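Anapc5 protein (Xenopus laevis, PDB 5BPZ) probably serves, as the Apc5 subunit of the anaphase-promoting complex (APC/C), as a structural part of this cell-cycle ubiquitin ligase, here represented by its all-helical N-terminal domain. Local coordinates at residues S36-L41 / L132-M137; Q61-L66 / S128-F133. All coordinates share one frame; numbering follows the deposited sequence.

Interaction 1 of 2, residues S36-L41 / L132-M137; sequences SVLVLL and LFLRHM
In the core of this all-helical domain, helix 32-46 packs across helix 129-142. The short segments 36-41 and 132-137 run at 133° to each other, an oblique crossing closer to antiparallel than to parallel, and their axes approach to 11.3 Å. The contact is wholly apolar, and the six residues that touch are all buried.

The tight part forms around Leu38 and Phe133. Leu38 has CG beside its own backbone N (chi1 -66°), and its branches fork over helix 129-142. Leu38 CD2 lies 3.7 Å from Phe133 CE2 and 3.8 Å from Leu134 CD2, the two leucine side chains sliding past each other in opposite directions. The other branch, Leu38 CD1, rests 3.9 Å from Met137 CB. Phe133 has CG anti to its backbone N (chi1 -174°), which extends the ring toward helix 32-46. There Val37 crosses it at about a right angle, with CG1 3.8 Å from Phe133 CE2, while Leu41 CD1 meets Phe133 CD2 at 3.9 Å. Because Leu38 also packs on Phe109, Phe110 and Leu113 of helix 103-114, an alanine here would probably leave Phe133, Leu134 and Met137 poorly packed and loosen a junction of three helices.

The looser side belongs to helix 129-142. Leu132, Arg135 and His136 turn from the interface, Arg135 being exposed and the other two partly so. Helix 32-46 has no comparable solvent side along this segment: Ser36, Val39 and Leu40 are buried too, packing on helix 85-99, and Ser36 OG is hydrogen-bonded to Pro32 O.

Within helix 129-142, one turn after Phe133, Met137, its CG anti to the carbonyl carbon, sets that CG 3.8 Å above the plane of one face of the Phe133 ring, offset toward the rim, before the chain bends away.

Interaction 2 of 2, residues Q61-L66 / S128-F133; sequences QILPLL and SVVGLF
A helix pair running in the same general direction joins the C-terminal part of helix 52-67 to the N-terminal part of helix 129-142. Between segments 61-66 and 129-133 the axes come within 10.5 Å and are inclined by 32°. Helix 52-67 is kinked here: Pro64 has no backbone N-H to give, and Leu65 N and Leu66 N bond three residues back, to Ile62 O and Leu63 O, rather than four.

Leu66 makes the most of the contact. Its CG stands over a face of the Phe133 ring in a CH-pi contact, 4.0 Å from the ring centroid and 17° off the normal. Leu66 CD2 reaches on to the helix surface, 3.8 Å from Val130 CA, and lies equally near Val130 CG2 and Phe133 CB. Leu66 O comes to 3.7 Å of Phe133 CE1, so backbone as well as side chain lines this ring. One turn earlier, Leu63 crosses Val129 obliquely, its CD2 3.8 Å from Val129 CB; the same methyl is 4.1 Å from Val130 CG2. This end borders solvent, as Val129 is exposed and Leu63 partly so.

Toward the interior, Leu66 packs on Val37 and Phe133 on Lys34, both of helix 32-46, while Leu65, directed elsewhere, packs on Leu76 of helix 73-83.

How the interactions relate
Both contacts end on helix 129-142 and share Phe133, which ties helices 32-46 and 52-67, successive in the chain, to one partner. Interaction 1 lies in the core, its centre about 6 Å from the centre of the chain, whereas interaction 2, its centre about 12 Å from that point, runs out to the surface. Both are apolar, yet they treat the shared ring differently: 36-41 meets it obliquely, whereas 61-66 lays Leu66 over the face opposite the one lined by Met137. Crossing geometry differs, oblique in the first and a same-direction pair at a shallow angle in the second. The two contacts touch directly, Val37 CG1 lying 3.6 Å from Leu66 CD1, so packing is continuous.

Interaction 1 of 2, residues S36-L41 / L132-M137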
loop_
_atom_site.group_PDB
_atom_site.type_symbol
_atom_site.label_atom_id
_atom_site.label_comp_id
_atom_site.label_asym_id
_atom_site.label_seq_id
_atom_site.Cartn_x
_atom_site.Cartn_y
_atom_site.Cartn_z
ATOM N N SER A 36 1.080 0.474 2.493
ATOM C CA SER A 36 -0.372 0.307 2.453
ATOM C C SER A 36 -0.990 1.026 1.242
ATOM O O SER A 36 -1.921 0.515 0.622
ATOM C CB SER A 36 -0.970 0.786 3.768
ATOM O OG SER A 36 -0.375 0.072 4.842
ATOM N N VAL A 37 -0.419 2.175 0.866
ATOM C CA VAL A 37 -0.834 2.941 -0.316
ATOM C C VAL A 37 -0.436 2.169 -1.594
ATOM O O VAL A 37 -1.234 2.078 -2.527
ATOM C CB VAL A 37 -0.318 4.398 -0.284
ATOM C CG1 VAL A 37 -0.623 5.119 -1.594
ATOM C CG2 VAL A 37 -0.939 5.156 0.891
ATOM N N LEU A 38 0.761 1.557 -1.596
ATOM C CA LEU A 38 1.234 0.718 -2.701
ATOM C C LEU A 38 0.308 -0.484 -2.866
ATOM O O LEU A 38 -0.070 -0.790 -3.988
ATOM C CB LEU A 38 2.692 0.259 -2.485
ATOM C CG LEU A 38 3.774 1.343 -2.515
ATOM C CD1 LEU A 38 5.103 0.782 -2.053
ATOM C CD2 LEU A 38 3.920 1.980 -3.925
ATOM N N VAL A 39 -0.094 -1.131 -1.744
ATOM C CA VAL A 39 -1.038 -2.265 -1.691
ATOM C C VAL A 39 -2.377 -1.790 -2.302
ATOM O O VAL A 39 -2.956 -2.492 -3.133
ATOM C CB VAL A 39 -1.222 -2.792 -0.234
ATOM C CG1 VAL A 39 -2.448 -3.694 -0.107
ATOM C CG2 VAL A 39 0.035 -3.514 0.260
ATOM N N LEU A 40 -2.842 -0.591 -1.901
ATOM C CA LEU A 40 -4.061 -0.006 -2.435
ATOM C C LEU A 40 -3.960 0.223 -3.951
ATOM O O LEU A 40 -4.889 -0.136 -4.679
ATOM C CB LEU A 40 -4.425 1.283 -1.692
ATOM C CG LEU A 40 -5.518 2.160 -2.306
ATOM C CD1 LEU A 40 -6.867 1.455 -2.311
ATOM C CD2 LEU A 40 -5.606 3.470 -1.587
ATOM N N LEU A 41 -2.831 0.777 -4.421
ATOM C CA LEU A 41 -2.631 1.011 -5.851
ATOM C C LEU A 41 -2.625 -0.308 -6.610
ATOM O O LEU A 41 -3.279 -0.416 -7.645
ATOM C CB LEU A 41 -1.354 1.819 -6.124
ATOM C CG LEU A 41 -1.405 3.296 -5.719
ATOM C CD1 LEU A 41 0.014 3.891 -5.669
ATOM C CD2 LEU A 41 -2.304 4.100 -6.660
ATOM N N LEU A 132 5.356 8.374 -10.534
ATOM C CA LEU A 132 6.442 8.973 -9.754
ATOM C C LEU A 132 6.474 8.405 -8.344
ATOM O O LEU A 132 7.562 8.168 -7.816
ATOM C CB LEU A 132 6.359 10.506 -9.727
ATOM C CG LEU A 132 6.851 11.210 -10.984
ATOM C CD1 LEU A 132 6.186 12.562 -11.147
ATOM C CD2 LEU A 132 8.375 11.344 -10.994
ATOM N N PHE A 133 5.289 8.133 -7.762
ATOM C CA PHE A 133 5.154 7.537 -6.431
ATOM C C PHE A 133 5.689 6.099 -6.421
ATOM O O PHE A 133 6.403 5.730 -5.491
ATOM C CB PHE A 133 3.694 7.591 -5.933
ATOM C CG PHE A 133 3.494 7.118 -4.508
ATOM C CD1 PHE A 133 3.735 7.969 -3.435
ATOM C CD2 PHE A 133 3.083 5.817 -4.239
ATOM C CE1 PHE A 133 3.574 7.526 -2.119
ATOM C CE2 PHE A 133 2.921 5.374 -2.921
ATOM C CZ PHE A 133 3.166 6.232 -1.872
ATOM N N LEU A 134 5.340 5.295 -7.447
ATOM C CA LEU A 134 5.789 3.907 -7.574
ATOM C C LEU A 134 7.303 3.877 -7.720
ATOM O O LEU A 134 7.967 3.138 -6.997
ATOM C CB LEU A 134 5.110 3.199 -8.763
ATOM C CG LEU A 134 3.629 2.818 -8.599
ATOM C CD1 LEU A 134 3.012 2.496 -9.931
ATOM C CD2 LEU A 134 3.448 1.624 -7.665
ATOM N N ARG A 135 7.842 4.756 -8.589
ATOM C CA ARG A 135 9.265 4.944 -8.856
ATOM C C ARG A 135 10.021 5.327 -7.574
ATOM O O ARG A 135 10.941 4.611 -7.178
ATOM C CB ARG A 135 9.451 6.020 -9.946
ATOM C CG ARG A 135 10.883 6.121 -10.443
ATOM C CD ARG A 135 11.185 7.423 -11.156
ATOM N NE ARG A 135 12.624 7.693 -11.145
ATOM C CZ ARG A 135 13.487 7.227 -12.043
ATOM N NH1 ARG A 135 13.066 6.468 -13.049
ATOM N NH2 ARG A 135 14.779 7.515 -11.942
ATOM N N HIS A 136 9.617 6.435 -6.920
ATOM C CA HIS A 136 10.252 6.925 -5.694
ATOM C C HIS A 136 10.155 5.958 -4.519
ATOM O O HIS A 136 11.075 5.949 -3.699
ATOM C CB HIS A 136 9.751 8.325 -5.303
ATOM C CG HIS A 136 10.156 9.394 -6.276
ATOM N ND1 HIS A 136 9.227 10.258 -6.827
ATOM C CD2 HIS A 136 11.379 9.692 -6.776
ATOM C CE1 HIS A 136 9.909 11.057 -7.632
ATOM N NE2 HIS A 136 11.208 10.750 -7.639
ATOM N N MET A 137 9.092 5.121 -4.446
ATOM C CA MET A 137 8.976 4.117 -3.375
ATOM C C MET A 137 9.918 2.937 -3.620
ATOM O O MET A 137 10.609 2.526 -2.688
ATOM C CB MET A 137 7.536 3.624 -3.171
ATOM C CG MET A 137 6.654 4.602 -2.407
ATOM S SD MET A 137 7.239 4.946 -0.721
ATOM C CE MET A 137 7.801 6.679 -0.933
#

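Interaction 2 of 2, residues Q61-L66 / S128-F133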
loop_
_atom_site.group_PDB
_atom_site.type_symbol
_atom_site.label_atom_id
_atom_site.label_comp_id
_atom_site.label_asym_id
_atom_site.label_seq_id
_atom_site.Cartn_x
_atom_site.Cartn_y
_atom_site.Cartn_z
ATOM N N GLN A 61 -9.153 10.228 -7.749
ATOM C CA GLN A 61 -9.752 10.432 -6.431
ATOM C C GLN A 61 -8.779 10.077 -5.289
ATOM O O GLN A 61 -8.840 10.690 -4.222
ATOM C CB GLN A 61 -11.063 9.617 -6.335
ATOM C CG GLN A 61 -11.933 9.907 -5.108
ATOM C CD GLN A 61 -13.353 9.411 -5.252
ATOM O OE1 GLN A 61 -13.613 8.271 -5.653
ATOM N NE2 GLN A 61 -14.313 10.259 -4.907
ATOM N N ILE A 62 -7.863 9.124 -5.545
ATOM C CA ILE A 62 -6.896 8.591 -4.584
ATOM C C ILE A 62 -5.624 9.451 -4.432
ATOM O O ILE A 62 -4.962 9.332 -3.398
ATOM C CB ILE A 62 -6.599 7.098 -4.968
ATOM C CG1 ILE A 62 -7.159 6.132 -3.909
ATOM C CG2 ILE A 62 -5.128 6.789 -5.309
ATOM C CD1 ILE A 62 -8.703 6.164 -3.748
ATOM N N LEU A 63 -5.319 10.339 -5.406
ATOM C CA LEU A 63 -4.113 11.183 -5.418
ATOM C C LEU A 63 -3.750 11.871 -4.068
ATOM O O LEU A 63 -2.568 11.787 -3.724
ATOM C CB LEU A 63 -4.131 12.220 -6.557
ATOM C CG LEU A 63 -4.029 11.656 -7.991
ATOM C CD1 LEU A 63 -3.817 12.763 -8.994
ATOM C CD2 LEU A 63 -2.912 10.607 -8.122
ATOM N N PRO A 64 -4.676 12.482 -3.260
ATOM C CA PRO A 64 -4.253 13.070 -1.964
ATOM C C PRO A 64 -3.588 12.109 -0.962
ATOM O O PRO A 64 -2.873 12.575 -0.083
ATOM C CB PRO A 64 -5.557 13.642 -1.396
ATOM C CG PRO A 64 -6.428 13.853 -2.584
ATOM C CD PRO A 64 -6.121 12.704 -3.479
ATOM N N LEU A 65 -3.828 10.787 -1.083
ATOM C CA LEU A 65 -3.234 9.757 -0.225
ATOM C C LEU A 65 -1.732 9.580 -0.512
ATOM O O LEU A 65 -0.967 9.228 0.386
ATOM C CB LEU A 65 -3.950 8.411 -0.392
ATOM C CG LEU A 65 -5.402 8.320 0.099
ATOM C CD1 LEU A 65 -5.998 6.955 -0.221
ATOM C CD2 LEU A 65 -5.519 8.604 1.611
ATOM N N LEU A 66 -1.329 9.825 -1.768
ATOM C CA LEU A 66 0.039 9.699 -2.256
ATOM C C LEU A 66 0.854 10.934 -1.881
ATOM O O LEU A 66 2.065 10.848 -1.676
ATOM C CB LEU A 66 0.005 9.553 -3.789
ATOM C CG LEU A 66 -0.185 8.153 -4.392
ATOM C CD1 LEU A 66 -1.576 7.575 -4.114
ATOM C CD2 LEU A 66 -0.014 8.208 -5.883
ATOM N N SER A 128 3.339 10.593 -14.390
ATOM C CA SER A 128 2.169 10.488 -13.503
ATOM C C SER A 128 2.520 10.620 -12.033
ATOM O O SER A 128 3.644 10.320 -11.643
ATOM C CB SER A 128 1.463 9.154 -13.722
ATOM O OG SER A 128 0.845 9.116 -14.997
ATOM N N VAL A 129 1.545 11.048 -11.214
ATOM C CA VAL A 129 1.704 11.169 -9.763
ATOM C C VAL A 129 1.878 9.744 -9.194
ATOM O O VAL A 129 2.752 9.529 -8.345
ATOM C CB VAL A 129 0.536 11.954 -9.098
ATOM C CG1 VAL A 129 0.730 12.071 -7.588
ATOM C CG2 VAL A 129 0.375 13.338 -9.716
ATOM N N VAL A 130 1.090 8.766 -9.724
ATOM C CA VAL A 130 1.147 7.344 -9.348
ATOM C C VAL A 130 2.491 6.771 -9.798
ATOM O O VAL A 130 3.177 6.145 -8.995
ATOM C CB VAL A 130 -0.068 6.523 -9.883
ATOM C CG1 VAL A 130 0.123 5.022 -9.664
ATOM C CG2 VAL A 130 -1.370 6.992 -9.246
ATOM N N GLY A 131 2.857 7.036 -11.052
ATOM C CA GLY A 131 4.112 6.612 -11.666
ATOM C C GLY A 131 5.335 7.083 -10.910
ATOM O O GLY A 131 6.228 6.282 -10.630
ATOM N N LEU A 132 5.356 8.374 -10.534
ATOM C CA LEU A 132 6.442 8.973 -9.754
ATOM C C LEU A 132 6.474 8.405 -8.344
ATOM O O LEU A 132 7.562 8.168 -7.816
ATOM C CB LEU A 132 6.359 10.506 -9.727
ATOM C CG LEU A 132 6.851 11.210 -10.984
ATOM C CD1 LEU A 132 6.186 12.562 -11.147
ATOM C CD2 LEU A 132 8.375 11.344 -10.994
ATOM N N PHE A 133 5.289 8.133 -7.762
ATOM C CA PHE A 133 5.154 7.537 -6.431
ATOM C C PHE A 133 5.689 6.099 -6.421
ATOM O O PHE A 133 6.403 5.730 -5.491
ATOM C CB PHE A 133 3.694 7.591 -5.933
ATOM C CG PHE A 133 3.494 7.118 -4.508
ATOM C CD1 PHE A 133 3.735 7.969 -3.435
ATOM C CD2 PHE A 133 3.083 5.817 -4.239
ATOM C CE1 PHE A 133 3.574 7.526 -2.119
ATOM C CE2 PHE A 133 2.921 5.374 -2.921
ATOM C CZ PHE A 133 3.166 6.232 -1.872
#